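Local coordinates for protein 5-cytosine DNA methyltransferase (PDB 3QV2) that probably transfers a methyl group from S-adenosylmethionine to carbon 5 of cytosine in tRNA or DNA, as a Dnmt2-type methyltransferase, at residues I154-C159 and T171-M176; N184-H189 and M318-D323. One frame throughout, in Å; residues are numbered along the deposited sequence.

Contact 1: I154-C159 and T171-M176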
loop_
_atom_site.group_PDB
_atom_site.type_symbol
_atom_site.label_atom_id
_atom_site.label_comp_id
_atom_site.label_asym_id
_atom_site.label_seq_id
_atom_site.Cartn_x
_atom_site.Cartn_y
_atom_site.Cartn_z
ATOM N N ILE A 154 -4.570 -18.558 9.784
ATOM C CA ILE A 154 -4.862 -17.282 9.146
ATOM C C ILE A 154 -5.551 -16.284 10.069
ATOM O O ILE A 154 -6.603 -16.572 10.642
ATOM C CB ILE A 154 -5.733 -17.473 7.889
ATOM C CG1 ILE A 154 -5.103 -18.505 6.954
ATOM C CG2 ILE A 154 -5.934 -16.148 7.171
ATOM C CD1 ILE A 154 -5.954 -18.833 5.747
ATOM N N LYS A 155 -4.941 -15.111 10.209
ATOM C CA LYS A 155 -5.575 -13.993 10.891
ATOM C C LYS A 155 -5.647 -12.791 9.960
ATOM O O LYS A 155 -4.677 -12.459 9.280
ATOM C CB LYS A 155 -4.828 -13.630 12.174
ATOM C CG LYS A 155 -5.001 -14.645 13.288
ATOM C CD LYS A 155 -5.182 -13.961 14.631
ATOM C CE LYS A 155 -5.444 -14.973 15.733
ATOM N NZ LYS A 155 -6.656 -15.796 15.457
ATOM N N ASP A 156 -6.805 -12.144 9.932
ATOM C CA ASP A 156 -7.025 -11.014 9.040
ATOM C C ASP A 156 -7.597 -9.812 9.784
ATOM O O ASP A 156 -8.173 -9.954 10.863
ATOM C CB ASP A 156 -7.950 -11.420 7.893
ATOM C CG ASP A 156 -9.291 -11.936 8.380
ATOM O OD1 ASP A 156 -9.402 -12.259 9.582
ATOM O OD2 ASP A 156 -10.231 -12.027 7.565
ATOM N N ILE A 157 -7.436 -8.628 9.204
ATOM C CA ILE A 157 -7.938 -7.409 9.826
ATOM C C ILE A 157 -8.184 -6.310 8.800
ATOM O O ILE A 157 -7.417 -6.144 7.853
ATOM C CB ILE A 157 -6.965 -6.880 10.903
ATOM C CG1 ILE A 157 -7.581 -5.689 11.641
ATOM C CG2 ILE A 157 -5.632 -6.494 10.279
ATOM C CD1 ILE A 157 -6.688 -5.101 12.713
ATOM N N ILE A 158 -9.272 -5.573 8.995
ATOM C CA ILE A 158 -9.543 -4.376 8.215
ATOM C C ILE A 158 -9.318 -3.164 9.110
ATOM O O ILE A 158 -10.025 -2.981 10.102
ATOM C CB ILE A 158 -10.992 -4.355 7.695
ATOM C CG1 ILE A 158 -11.222 -5.499 6.710
ATOM C CG2 ILE A 158 -11.303 -3.018 7.043
ATOM C CD1 ILE A 158 -12.615 -5.521 6.115
ATOM N N CYS A 159 -8.327 -2.346 8.772
ATOM C CA CYS A 159 -8.003 -1.186 9.595
ATOM C C CYS A 159 -7.450 -0.030 8.770
ATOM O O CYS A 159 -7.138 -0.187 7.591
ATOM C CB CYS A 159 -7.012 -1.569 10.696
ATOM S SG CYS A 159 -5.404 -2.123 10.091
ATOM N N THR A 171 -8.355 2.806 4.606
ATOM C CA THR A 171 -8.883 1.528 5.063
ATOM C C THR A 171 -8.511 0.402 4.105
ATOM O O THR A 171 -8.895 0.414 2.936
ATOM C CB THR A 171 -10.413 1.581 5.213
ATOM O OG1 THR A 171 -10.771 2.658 6.089
ATOM C CG2 THR A 171 -10.941 0.273 5.776
ATOM N N ARG A 172 -7.757 -0.570 4.608
ATOM C CA ARG A 172 -7.322 -1.698 3.793
ATOM C C ARG A 172 -7.511 -3.034 4.506
ATOM O O ARG A 172 -7.692 -3.087 5.723
ATOM C CB ARG A 172 -5.859 -1.530 3.376
ATOM C CG ARG A 172 -5.619 -0.419 2.364
ATOM C CD ARG A 172 -6.327 -0.706 1.048
ATOM N NE ARG A 172 -5.916 0.217 -0.006
ATOM C CZ ARG A 172 -6.550 1.347 -0.300
ATOM N NH1 ARG A 172 -6.102 2.125 -1.276
ATOM N NH2 ARG A 172 -7.633 1.699 0.379
ATOM N N TYR A 173 -7.469 -4.110 3.730
ATOM C CA TYR A 173 -7.628 -5.456 4.258
ATOM C C TYR A 173 -6.272 -6.146 4.311
ATOM O O TYR A 173 -5.492 -6.071 3.360
ATOM C CB TYR A 173 -8.604 -6.244 3.383
ATOM C CG TYR A 173 -8.851 -7.667 3.829
ATOM C CD1 TYR A 173 -9.270 -7.950 5.122
ATOM C CD2 TYR A 173 -8.688 -8.725 2.947
ATOM C CE1 TYR A 173 -9.505 -9.252 5.528
ATOM C CE2 TYR A 173 -8.922 -10.028 3.341
ATOM C CZ TYR A 173 -9.330 -10.286 4.632
ATOM O OH TYR A 173 -9.565 -11.581 5.029
ATOM N N TYR A 174 -5.992 -6.809 5.429
ATOM C CA TYR A 174 -4.698 -7.454 5.632
ATOM C C TYR A 174 -4.837 -8.915 6.043
ATOM O O TYR A 174 -5.571 -9.241 6.975
ATOM C CB TYR A 174 -3.892 -6.703 6.692
ATOM C CG TYR A 174 -3.670 -5.241 6.378
ATOM C CD1 TYR A 174 -2.616 -4.838 5.571
ATOM C CD2 TYR A 174 -4.512 -4.264 6.892
ATOM C CE1 TYR A 174 -2.407 -3.505 5.282
ATOM C CE2 TYR A 174 -4.312 -2.925 6.608
ATOM C CZ TYR A 174 -3.255 -2.552 5.803
ATOM O OH TYR A 174 -3.046 -1.226 5.514
ATOM N N VAL A 175 -4.119 -9.793 5.348
ATOM C CA VAL A 175 -4.136 -11.214 5.669
ATOM C C VAL A 175 -2.773 -11.664 6.184
ATOM O O VAL A 175 -1.748 -11.428 5.547
ATOM C CB VAL A 175 -4.517 -12.069 4.448
ATOM C CG1 VAL A 175 -4.503 -13.542 4.813
ATOM C CG2 VAL A 175 -5.883 -11.661 3.922
ATOM N N MET A 176 -2.773 -12.310 7.345
ATOM C CA MET A 176 -1.548 -12.819 7.946
ATOM C C MET A 176 -1.624 -14.330 8.110
ATOM O O MET A 176 -2.364 -14.838 8.952
ATOM C CB MET A 176 -1.302 -12.148 9.297
ATOM C CG MET A 176 -0.979 -10.668 9.197
ATOM S SD MET A 176 -1.498 -9.754 10.661
ATOM C CE MET A 176 -3.279 -9.843 10.486
HETATM O O HOH W 1 -4.694 0.614 6.533
#
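K155 and M176, I157 and Y174, and C159 and R172 are the hydrogen-bonded pairs of an antiparallel ladder at the edge of the Rossmann-like methyltransferase sheet, where strand 153-159 is outermost and strand 172-178 pairs on its inner side with strand 125-130. Each pair closes a ring of two N-H...O bonds; the straightest runs from K155 N to M176 O (2.9 Å, 174°). D156 and I158 share one face with Y173 and V175. Y173 has CG anti to its backbone N (chi1 180°), and its ring reaches across to the neighbouring strand. There CD1 packs against I158 CG1 at 3.5 Å, while the hydroxyl donates to D156 OD2 over 2.7 Å. OD2 lies in the ring plane at its edge and accepts the hydroxyl hydrogen on its anti lone pair, with carboxylate and ring planes 73° apart. K135 forms a salt bridge with the same oxygen, which would help keep D156 ionised, and F140 of helix 138-149 meets the Y173 ring edge-to-face. On the other face, M176 is bent at chi3, which brings CE to 4.1 Å from I157 CG2. R172, on this face too, lies near C86, the predicted catalytic cysteine. C159 SG sits obliquely beside the Y174 ring, 3.7 Å from CE2, and a water accepts from Y174 OH and donates to C159 O at 2.8 Å.

Contact 2: N184-H189 and M318-D323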
loop_
_atom_site.group_PDB
_atom_site.type_symbol
_atom_site.label_atom_id
_atom_site.label_comp_id
_atom_site.label_asym_id
_atom_site.label_seq_id
_atom_site.Cartn_x
_atom_site.Cartn_y
_atom_site.Cartn_z
ATOM N N ASN A 184 -0.603 -15.183 20.696
ATOM C CA ASN A 184 -0.980 -13.891 21.257
ATOM C C ASN A 184 -2.076 -13.195 20.462
ATOM O O ASN A 184 -2.177 -13.363 19.245
ATOM C CB ASN A 184 0.242 -12.978 21.348
ATOM C CG ASN A 184 1.448 -13.677 21.939
ATOM O OD1 ASN A 184 1.513 -13.911 23.145
ATOM N ND2 ASN A 184 2.415 -14.009 21.091
ATOM N N GLU A 185 -2.897 -12.410 21.152
ATOM C CA GLU A 185 -3.890 -11.583 20.478
ATOM C C GLU A 185 -3.171 -10.509 19.681
ATOM O O GLU A 185 -2.174 -9.955 20.140
ATOM C CB GLU A 185 -4.822 -10.912 21.490
ATOM C CG GLU A 185 -5.668 -11.865 22.310
ATOM C CD GLU A 185 -6.737 -11.141 23.111
ATOM O OE1 GLU A 185 -6.861 -11.413 24.324
ATOM O OE2 GLU A 185 -7.453 -10.300 22.526
ATOM N N ILE A 186 -3.670 -10.218 18.485
ATOM C CA ILE A 186 -3.122 -9.123 17.700
ATOM C C ILE A 186 -3.277 -7.828 18.484
ATOM O O ILE A 186 -4.230 -7.667 19.246
ATOM C CB ILE A 186 -3.823 -8.982 16.336
ATOM C CG1 ILE A 186 -3.060 -7.999 15.447
ATOM C CG2 ILE A 186 -5.267 -8.533 16.518
ATOM C CD1 ILE A 186 -3.584 -7.924 14.033
ATOM N N GLN A 187 -2.336 -6.909 18.310
ATOM C CA GLN A 187 -2.387 -5.648 19.036
ATOM C C GLN A 187 -1.907 -4.479 18.185
ATOM O O GLN A 187 -0.922 -4.586 17.454
ATOM C CB GLN A 187 -1.561 -5.736 20.321
ATOM C CG GLN A 187 -0.070 -5.926 20.095
ATOM C CD GLN A 187 0.698 -6.089 21.392
ATOM O OE1 GLN A 187 1.925 -5.990 21.418
ATOM N NE2 GLN A 187 -0.024 -6.339 22.477
ATOM N N LEU A 188 -2.618 -3.362 18.285
ATOM C CA LEU A 188 -2.207 -2.133 17.623
ATOM C C LEU A 188 -1.731 -1.134 18.669
ATOM O O LEU A 188 -2.345 -0.989 19.728
ATOM C CB LEU A 188 -3.369 -1.538 16.822
ATOM C CG LEU A 188 -3.992 -2.426 15.743
ATOM C CD1 LEU A 188 -5.241 -1.779 15.169
ATOM C CD2 LEU A 188 -2.988 -2.732 14.640
ATOM N N HIS A 189 -0.628 -0.454 18.376
ATOM C CA HIS A 189 -0.106 0.570 19.269
ATOM C C HIS A 189 -0.216 1.930 18.595
ATOM O O HIS A 189 -0.105 2.033 17.373
ATOM C CB HIS A 189 1.353 0.285 19.625
ATOM C CG HIS A 189 1.629 -1.151 19.942
ATOM N ND1 HIS A 189 2.415 -1.952 19.140
ATOM C CD2 HIS A 189 1.219 -1.934 20.966
ATOM C CE1 HIS A 189 2.481 -3.163 19.661
ATOM N NE2 HIS A 189 1.763 -3.181 20.769
ATOM N N MET A 318 3.011 -6.898 10.505
ATOM C CA MET A 318 4.087 -7.839 10.219
ATOM C C MET A 318 4.756 -8.300 11.508
ATOM O O MET A 318 5.092 -9.474 11.657
ATOM C CB MET A 318 5.119 -7.218 9.278
ATOM C CG MET A 318 4.659 -7.102 7.833
ATOM S SD MET A 318 5.969 -6.499 6.752
ATOM C CE MET A 318 5.219 -6.722 5.141
ATOM N N GLU A 319 4.945 -7.368 12.437
ATOM C CA GLU A 319 5.518 -7.692 13.736
ATOM C C GLU A 319 4.678 -8.764 14.424
ATOM O O GLU A 319 5.203 -9.611 15.149
ATOM C CB GLU A 319 5.611 -6.439 14.609
ATOM C CG GLU A 319 6.599 -5.403 14.091
ATOM C CD GLU A 319 6.431 -4.049 14.753
ATOM O OE1 GLU A 319 5.525 -3.905 15.601
ATOM O OE2 GLU A 319 7.204 -3.127 14.421
ATOM N N TYR A 320 3.373 -8.726 14.181
ATOM C CA TYR A 320 2.468 -9.741 14.702
ATOM C C TYR A 320 2.654 -11.056 13.952
ATOM O O TYR A 320 2.837 -12.109 14.563
ATOM C CB TYR A 320 1.019 -9.267 14.591
ATOM C CG TYR A 320 -0.003 -10.283 15.048
ATOM C CD1 TYR A 320 -0.119 -10.625 16.389
ATOM C CD2 TYR A 320 -0.859 -10.891 14.140
ATOM C CE1 TYR A 320 -1.054 -11.551 16.811
ATOM C CE2 TYR A 320 -1.798 -11.816 14.554
ATOM C CZ TYR A 320 -1.891 -12.141 15.890
ATOM O OH TYR A 320 -2.826 -13.063 16.305
ATOM N N LEU A 321 2.608 -10.979 12.625
ATOM C CA LEU A 321 2.788 -12.145 11.765
ATOM C C LEU A 321 4.049 -12.937 12.104
ATOM O O LEU A 321 4.057 -14.165 12.031
ATOM C CB LEU A 321 2.834 -11.713 10.297
ATOM C CG LEU A 321 3.217 -12.782 9.270
ATOM C CD1 LEU A 321 2.184 -13.897 9.235
ATOM C CD2 LEU A 321 3.384 -12.163 7.892
ATOM N N PHE A 322 5.112 -12.228 12.471
ATOM C CA PHE A 322 6.402 -12.861 12.735
ATOM C C PHE A 322 6.694 -13.050 14.223
ATOM O O PHE A 322 7.833 -13.327 14.602
ATOM C CB PHE A 322 7.534 -12.049 12.099
ATOM C CG PHE A 322 7.588 -12.145 10.602
ATOM C CD1 PHE A 322 8.295 -13.164 9.987
ATOM C CD2 PHE A 322 6.944 -11.210 9.807
ATOM C CE1 PHE A 322 8.353 -13.256 8.611
ATOM C CE2 PHE A 322 7.000 -11.296 8.429
ATOM C CZ PHE A 322 7.705 -12.321 7.830
ATOM N N ASP A 323 5.676 -12.911 15.066
ATOM C CA ASP A 323 5.884 -12.990 16.510
ATOM C C ASP A 323 6.192 -14.412 16.981
ATOM O O ASP A 323 6.380 -14.655 18.172
ATOM C CB ASP A 323 4.690 -12.407 17.272
ATOM C CG ASP A 323 3.532 -13.379 17.390
ATOM O OD1 ASP A 323 3.498 -14.375 16.640
ATOM O OD2 ASP A 323 2.647 -13.137 18.237
HETATM O O HOH W 2 0.300 -14.383 17.806
#
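D323 OD2 is gripped by the N184 side chain and by a water that links it to the N184 backbone. N184 ND2 donates to OD2 over 3.0 Å at 163°, approaching from above the carboxylate plane while the acceptor stays close to the plane of the amide; the two flat groups stand 82° apart. The water donates to OD2 at 2.7 Å and accepts from N184 N. The strongest polar partner of D323 is R178, which makes a salt bridge to OD1 and also binds L321 O near the end of helix 311-321. This polar contact fastens the loop after strand 172-178 to the last helix, away from the S-adenosylhomocysteine site. Y320 contributes a hydroxyl and a ring face. Its CG is anti to the backbone N (chi1 177°), and the ring extends to the loop, where OH donates to N184 O over 3.0 Å nearly along the C=O axis. I186 lies over one ring face: its CB stands 3.7 Å above the centre, a CH-pi contact, and its CA comes to 3.3 Å from CE1. I186 CG1 continues across the ring near Y320 CG, the two side chains crossing at about a right angle. F182 also stacks with Y320. N184 is tied through its side-chain amide, its carbonyl and, by way of the water, its backbone N-H, and the paired R178 probably keeps D323 charged and a strong acceptor.

The two contacts follow one another along the chain: the antiparallel hairpin of contact 1 closes at strand 172-178, and the loop just beyond it enters contact 2, whose other half comes 129 residues later on helix 311-321. Their centres lie 12 Å apart on the same side of the molecule, and they touch directly. M176 supplies three of the touches. Its SD lies 3.7 Å from Y320 CD2, and its CE 4.0 Å from I186 CD1. On the helix, L321 CD1 is 3.9 Å from M176 CB; K155 also rests on Y320. Helix 311-321 thus packs against one face of the sheet's edge hairpin, and all four segments belong to one methyltransferase domain.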